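Long-range contacts in toxin Tse2 (Pseudomonas aeruginosa, PDB 5AKO), which is secreted into recipient cells by the H1 type VI secretion system and likely acts there as an NAD-dependent cytotoxin on prokaryotes and eukaryotes: residues C[127-132]-C[147-152]; C[117-122]-C[166-171]. One frame throughout, in Å; residues are numbered along the deposited sequence.

Contact 1. Residues C[127-132]-C[147-152]; sequences DLKVKQ and MPAKPM
Lys129 and Met147 face each other as an antiparallel hydrogen-bonded pair: Lys129 N to Met147 O is 2.9 Å, and Met147 N to Lys129 O is 2.8 Å. Their side chains rise from the same face of the hairpin. Each has CG wedged between its backbone N and carbonyl carbon (chi1 64° for Lys129, 75° for Met147), which brings the two chains across each other at a slant, with Lys129 CE 3.7 Å from Met147 SD. Met147 then bends at its last torsion and lays its CE against the aliphatic part of Lys131, 3.6 Å from Lys131 CD. Leu128 is paired with Pro148 without hydrogen bonds; its side chain diverges from the proline, although CD2 still touches Pro148 CA.

Beyond Pro148 the strand gives way to loop, and the pairing runs on for one more bond: Ala149 N donates to Asp127 O at 2.7 Å, from above the carbonyl plane and not on a lone pair. Met152 curls back to put its CE 3.3 Å from that same Asp127 O and also against Asp127 CB. A water links the Lys129 ammonium, which donates to it, to the loop carbonyl Ala149 O. Only the meeting of Lys150 with Asp127, toward solvent, is looser: Lys150 crosses the carboxylate with its methylenes, and Lys150 NZ stays 4.3 Å from Asp127 OD2, too far for a salt bridge.

This is the open end of the hairpin 128-136/141-148. Strand 24-25 pairs with the other edge of 128-136, and its Tyr24 makes a cation-pi contact with Lys129. Helix 154-176 covers Leu128 through Leu157 and Leu161, while its Gln160 accepts from Asp127 N.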
loop_
_atom_site.group_PDB
_atom_site.type_symbol
_atom_site.label_atom_id
_atom_site.label_comp_id
_atom_site.label_asym_id
_atom_site.label_seq_id
_atom_site.Cartn_x
_atom_site.Cartn_y
_atom_site.Cartn_z
ATOM N N ASP C 127 26.130 -19.377 -2.330
ATOM C CA ASP C 127 24.751 -19.365 -1.801
ATOM C C ASP C 127 23.989 -18.031 -1.973
ATOM O O ASP C 127 22.964 -17.818 -1.334
ATOM C CB ASP C 127 24.774 -19.784 -0.328
ATOM C CG ASP C 127 25.123 -21.242 -0.143
ATOM O OD1 ASP C 127 24.496 -22.083 -0.847
ATOM O OD2 ASP C 127 25.996 -21.531 0.713
ATOM N N LEU C 128 24.469 -17.170 -2.863
ATOM C CA LEU C 128 23.810 -15.917 -3.154
ATOM C C LEU C 128 23.351 -15.943 -4.565
ATOM O O LEU C 128 23.790 -16.793 -5.359
ATOM C CB LEU C 128 24.778 -14.767 -2.994
ATOM C CG LEU C 128 25.300 -14.461 -1.593
ATOM C CD1 LEU C 128 26.135 -13.196 -1.625
ATOM C CD2 LEU C 128 24.171 -14.295 -0.586
ATOM N N LYS C 129 22.429 -15.046 -4.886
ATOM C CA LYS C 129 22.035 -14.840 -6.270
ATOM C C LYS C 129 21.665 -13.394 -6.444
ATOM O O LYS C 129 21.461 -12.691 -5.455
ATOM C CB LYS C 129 20.904 -15.763 -6.676
ATOM C CG LYS C 129 19.592 -15.541 -5.944
ATOM C CD LYS C 129 18.637 -16.721 -6.121
ATOM C CE LYS C 129 17.261 -16.412 -5.563
ATOM N NZ LYS C 129 16.325 -17.534 -5.795
ATOM N N VAL C 130 21.602 -12.970 -7.700
ATOM C CA VAL C 130 21.377 -11.594 -8.071
ATOM C C VAL C 130 20.185 -11.585 -8.966
ATOM O O VAL C 130 20.220 -12.174 -10.021
ATOM C CB VAL C 130 22.585 -11.043 -8.842
ATOM C CG1 VAL C 130 22.368 -9.596 -9.252
ATOM C CG2 VAL C 130 23.827 -11.190 -7.986
ATOM N N LYS C 131 19.140 -10.903 -8.533
ATOM C CA LYS C 131 17.856 -10.870 -9.197
ATOM C C LYS C 131 17.672 -9.583 -9.958
ATOM O O LYS C 131 17.857 -8.508 -9.405
ATOM C CB LYS C 131 16.746 -10.955 -8.147
ATOM C CG LYS C 131 15.332 -10.740 -8.688
ATOM C CD LYS C 131 14.322 -10.869 -7.566
ATOM C CE LYS C 131 12.885 -10.744 -8.036
ATOM N NZ LYS C 131 12.611 -11.701 -9.130
ATOM N N GLN C 132 17.283 -9.693 -11.221
ATOM C CA GLN C 132 16.947 -8.539 -12.021
ATOM C C GLN C 132 15.548 -8.186 -11.644
ATOM O O GLN C 132 14.682 -9.013 -11.749
ATOM C CB GLN C 132 17.011 -8.828 -13.522
ATOM C CG GLN C 132 16.569 -7.625 -14.341
ATOM C CD GLN C 132 16.593 -7.818 -15.837
ATOM O OE1 GLN C 132 16.935 -8.870 -16.357
ATOM N NE2 GLN C 132 16.156 -6.800 -16.537
ATOM N N MET C 147 20.737 -11.365 -3.047
ATOM C CA MET C 147 19.872 -11.961 -2.062
ATOM C C MET C 147 20.372 -13.401 -1.764
ATOM O O MET C 147 21.141 -13.970 -2.512
ATOM C CB MET C 147 18.377 -11.934 -2.513
ATOM C CG MET C 147 18.094 -12.975 -3.580
ATOM S SD MET C 147 16.438 -13.030 -4.170
ATOM C CE MET C 147 15.959 -11.318 -4.411
ATOM N N PRO C 148 19.960 -13.975 -0.642
ATOM C CA PRO C 148 20.306 -15.377 -0.425
ATOM C C PRO C 148 19.601 -16.344 -1.419
ATOM O O PRO C 148 18.462 -16.122 -1.828
ATOM C CB PRO C 148 19.846 -15.637 1.025
ATOM C CG PRO C 148 18.887 -14.532 1.334
ATOM C CD PRO C 148 19.391 -13.351 0.562
ATOM N N ALA C 149 20.308 -17.392 -1.812
ATOM C CA ALA C 149 19.732 -18.375 -2.732
ATOM C C ALA C 149 19.033 -19.472 -1.950
ATOM O O ALA C 149 18.320 -20.268 -2.521
ATOM C CB ALA C 149 20.819 -18.972 -3.627
ATOM N N LYS C 150 19.291 -19.529 -0.659
ATOM C CA LYS C 150 18.641 -20.499 0.237
ATOM C C LYS C 150 18.546 -19.889 1.642
ATOM O O LYS C 150 19.250 -18.918 1.946
ATOM C CB LYS C 150 19.433 -21.811 0.286
ATOM C CG LYS C 150 20.877 -21.627 0.768
ATOM C CD LYS C 150 21.497 -22.919 1.298
ATOM C CE LYS C 150 22.335 -22.653 2.558
ATOM N NZ LYS C 150 23.196 -23.809 2.965
ATOM N N PRO C 151 17.670 -20.419 2.480
ATOM C CA PRO C 151 17.529 -19.822 3.794
ATOM C C PRO C 151 18.828 -19.823 4.564
ATOM O O PRO C 151 19.484 -20.821 4.588
ATOM C CB PRO C 151 16.533 -20.752 4.460
ATOM C CG PRO C 151 15.644 -21.203 3.322
ATOM C CD PRO C 151 16.615 -21.405 2.207
ATOM N N MET C 152 19.230 -18.698 5.136
ATOM C CA MET C 152 20.466 -18.672 5.907
ATOM C C MET C 152 20.416 -17.658 7.045
ATOM O O MET C 152 19.655 -16.685 6.987
ATOM C CB MET C 152 21.656 -18.371 5.003
ATOM C CG MET C 152 21.559 -17.067 4.239
ATOM S SD MET C 152 22.831 -16.844 2.975
ATOM C CE MET C 152 22.484 -18.219 1.896
HETATM O O HOH W 1 16.658 -19.969 -4.877
#

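Contact 2. Residues C[117-122]-C[166-171]; sequences VIPDGT and RNAIRR
Arg171 reaches from the helix to the turn and gives its NE to Asp120 O at 3.0 Å. The bond is fairly straight (158° at the hydrogen) and lies on a lone pair in the carbonyl plane, with the oxygen tilted slightly from the guanidinium plane. NH2 of Arg171 adds a weak bond to the same oxygen. The Asp120 carboxylate is a lesser partner: its OD2 makes a long salt bridge of 3.9 Å to Arg171 NH2, the two planes nearly perpendicular, and its OD1 is paired with Lys175.

Residues 119 to 122 form a type II beta turn, tied by Thr122 N and, more tightly, by Thr122 OG1, which donates to Pro119 O at 2.6 Å. With chi1 near 180° and a bend at chi2 (73°), the methylenes of Arg171 fold over this turn: CG sits 3.5 Å from Thr122 OG1, and CD meets Gly121 O.

One turn back along the helix, small side chains pack against backbone. Thr122 CG2 rests 3.8 Å from Asn167 CB and also against the backbone of Ala168. Ala168 CB lies beside Val117 O and the Ile118 side chain, while Pro119 CD touches Ala168 O.

The turn follows strand 114-118 and passes across helix 154-176, whose Phe164 also packs on Ile118 and Thr122; the strand pairs with 33-37 through Ile118 and Leu33.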
loop_
_atom_site.group_PDB
_atom_site.type_symbol
_atom_site.label_atom_id
_atom_site.label_comp_id
_atom_site.label_asym_id
_atom_site.label_seq_id
_atom_site.Cartn_x
_atom_site.Cartn_y
_atom_site.Cartn_z
ATOM N N VAL C 117 32.054 -0.739 -7.725
ATOM C CA VAL C 117 31.753 -1.365 -9.032
ATOM C C VAL C 117 31.884 -2.874 -8.973
ATOM O O VAL C 117 32.882 -3.363 -8.496
ATOM C CB VAL C 117 32.736 -0.930 -10.123
ATOM C CG1 VAL C 117 32.327 -1.553 -11.435
ATOM C CG2 VAL C 117 32.812 0.604 -10.251
ATOM N N ILE C 118 30.865 -3.593 -9.449
ATOM C CA ILE C 118 30.853 -5.046 -9.541
ATOM C C ILE C 118 30.860 -5.380 -11.024
ATOM O O ILE C 118 29.827 -5.205 -11.727
ATOM C CB ILE C 118 29.622 -5.651 -8.888
ATOM C CG1 ILE C 118 29.568 -5.256 -7.397
ATOM C CG2 ILE C 118 29.622 -7.165 -9.049
ATOM C CD1 ILE C 118 28.392 -5.886 -6.652
ATOM N N PRO C 119 32.044 -5.761 -11.539
ATOM C CA PRO C 119 32.107 -5.775 -13.003
ATOM C C PRO C 119 31.407 -6.975 -13.585
ATOM O O PRO C 119 31.336 -8.023 -12.935
ATOM C CB PRO C 119 33.607 -5.843 -13.281
ATOM C CG PRO C 119 34.185 -5.076 -12.118
ATOM C CD PRO C 119 33.372 -5.564 -10.949
ATOM N N ASP C 120 30.879 -6.831 -14.793
ATOM C CA ASP C 120 30.464 -8.018 -15.537
ATOM C C ASP C 120 31.531 -9.080 -15.319
ATOM O O ASP C 120 32.717 -8.764 -15.335
ATOM C CB ASP C 120 30.377 -7.711 -17.031
ATOM C CG ASP C 120 31.706 -7.259 -17.595
ATOM O OD1 ASP C 120 32.179 -6.193 -17.166
ATOM O OD2 ASP C 120 32.301 -7.969 -18.440
ATOM N N GLY C 121 31.126 -10.316 -15.102
ATOM C CA GLY C 121 32.077 -11.427 -14.959
ATOM C C GLY C 121 32.521 -11.738 -13.529
ATOM O O GLY C 121 33.292 -12.669 -13.305
ATOM N N THR C 122 32.041 -10.977 -12.545
ATOM C CA THR C 122 32.382 -11.235 -11.161
ATOM C C THR C 122 31.741 -12.528 -10.668
ATOM O O THR C 122 30.592 -12.821 -11.000
ATOM C CB THR C 122 31.881 -10.105 -10.276
ATOM O OG1 THR C 122 32.457 -8.889 -10.741
ATOM C CG2 THR C 122 32.281 -10.363 -8.819
ATOM N N ARG C 166 35.155 -9.023 -2.311
ATOM C CA ARG C 166 36.508 -9.453 -2.654
ATOM C C ARG C 166 36.553 -9.970 -4.083
ATOM O O ARG C 166 37.494 -9.677 -4.797
ATOM C CB ARG C 166 36.968 -10.583 -1.720
ATOM C CG ARG C 166 37.114 -10.208 -0.253
ATOM C CD ARG C 166 37.633 -11.428 0.501
ATOM N NE ARG C 166 37.474 -11.313 1.935
ATOM C CZ ARG C 166 38.378 -10.824 2.779
ATOM N NH1 ARG C 166 39.545 -10.351 2.360
ATOM N NH2 ARG C 166 38.108 -10.775 4.083
ATOM N N ASN C 167 35.539 -10.733 -4.503
ATOM C CA ASN C 167 35.488 -11.235 -5.888
ATOM C C ASN C 167 35.452 -10.084 -6.861
ATOM O O ASN C 167 36.076 -10.142 -7.951
ATOM C CB ASN C 167 34.272 -12.135 -6.127
ATOM C CG ASN C 167 34.314 -13.408 -5.315
ATOM O OD1 ASN C 167 35.279 -13.678 -4.608
ATOM N ND2 ASN C 167 33.228 -14.173 -5.367
ATOM N N ALA C 168 34.750 -9.025 -6.466
ATOM C CA ALA C 168 34.560 -7.875 -7.363
ATOM C C ALA C 168 35.860 -7.117 -7.587
ATOM O O ALA C 168 36.143 -6.646 -8.680
ATOM C CB ALA C 168 33.486 -6.942 -6.811
ATOM N N ILE C 169 36.641 -7.007 -6.522
ATOM C CA ILE C 169 37.956 -6.367 -6.578
ATOM C C ILE C 169 38.958 -7.191 -7.442
ATOM O O ILE C 169 39.512 -6.678 -8.414
ATOM C CB ILE C 169 38.478 -6.161 -5.160
ATOM C CG1 ILE C 169 37.547 -5.181 -4.423
ATOM C CG2 ILE C 169 39.916 -5.628 -5.187
ATOM C CD1 ILE C 169 37.709 -5.192 -2.913
ATOM N N ARG C 170 39.124 -8.473 -7.135
ATOM C CA ARG C 170 39.847 -9.390 -8.047
ATOM C C ARG C 170 39.434 -9.182 -9.503
ATOM O O ARG C 170 40.274 -8.970 -10.372
ATOM C CB ARG C 170 39.622 -10.857 -7.674
ATOM C CG ARG C 170 40.378 -11.287 -6.432
ATOM C CD ARG C 170 39.886 -12.611 -5.853
ATOM N NE ARG C 170 40.285 -12.714 -4.442
ATOM C CZ ARG C 170 39.510 -13.148 -3.443
ATOM N NH1 ARG C 170 38.244 -13.531 -3.655
ATOM N NH2 ARG C 170 40.001 -13.184 -2.212
ATOM N N ARG C 171 38.136 -9.202 -9.758
ATOM C CA ARG C 171 37.616 -9.060 -11.120
ATOM C C ARG C 171 37.890 -7.692 -11.711
ATOM O O ARG C 171 38.078 -7.589 -12.919
ATOM C CB ARG C 171 36.130 -9.357 -11.143
ATOM C CG ARG C 171 35.478 -9.202 -12.476
ATOM C CD ARG C 171 35.848 -10.306 -13.439
ATOM N NE ARG C 171 35.393 -9.872 -14.731
ATOM C CZ ARG C 171 35.989 -10.142 -15.893
ATOM N NH1 ARG C 171 37.057 -10.952 -15.980
ATOM N NH2 ARG C 171 35.498 -9.594 -16.988
#

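Both contacts are partly buried and lie about equally far from the middle of the chain, their centres about 17 Å apart. They do not touch, yet helix 154-176 serves both: it covers Leu128 and Met152 in contact 1 without being one of the partners, and it supplies a partner in contact 2. Contact 1 joins two strands at the end of a hairpin and the loop residues just beyond them; its polar bonds run backbone to backbone and its side chains meet mostly through methylenes and sulfur. Contact 2 joins a turn to a helix, and an arginine side chain makes the hydrogen bonds between them. In sequence, contact 2 brackets contact 1.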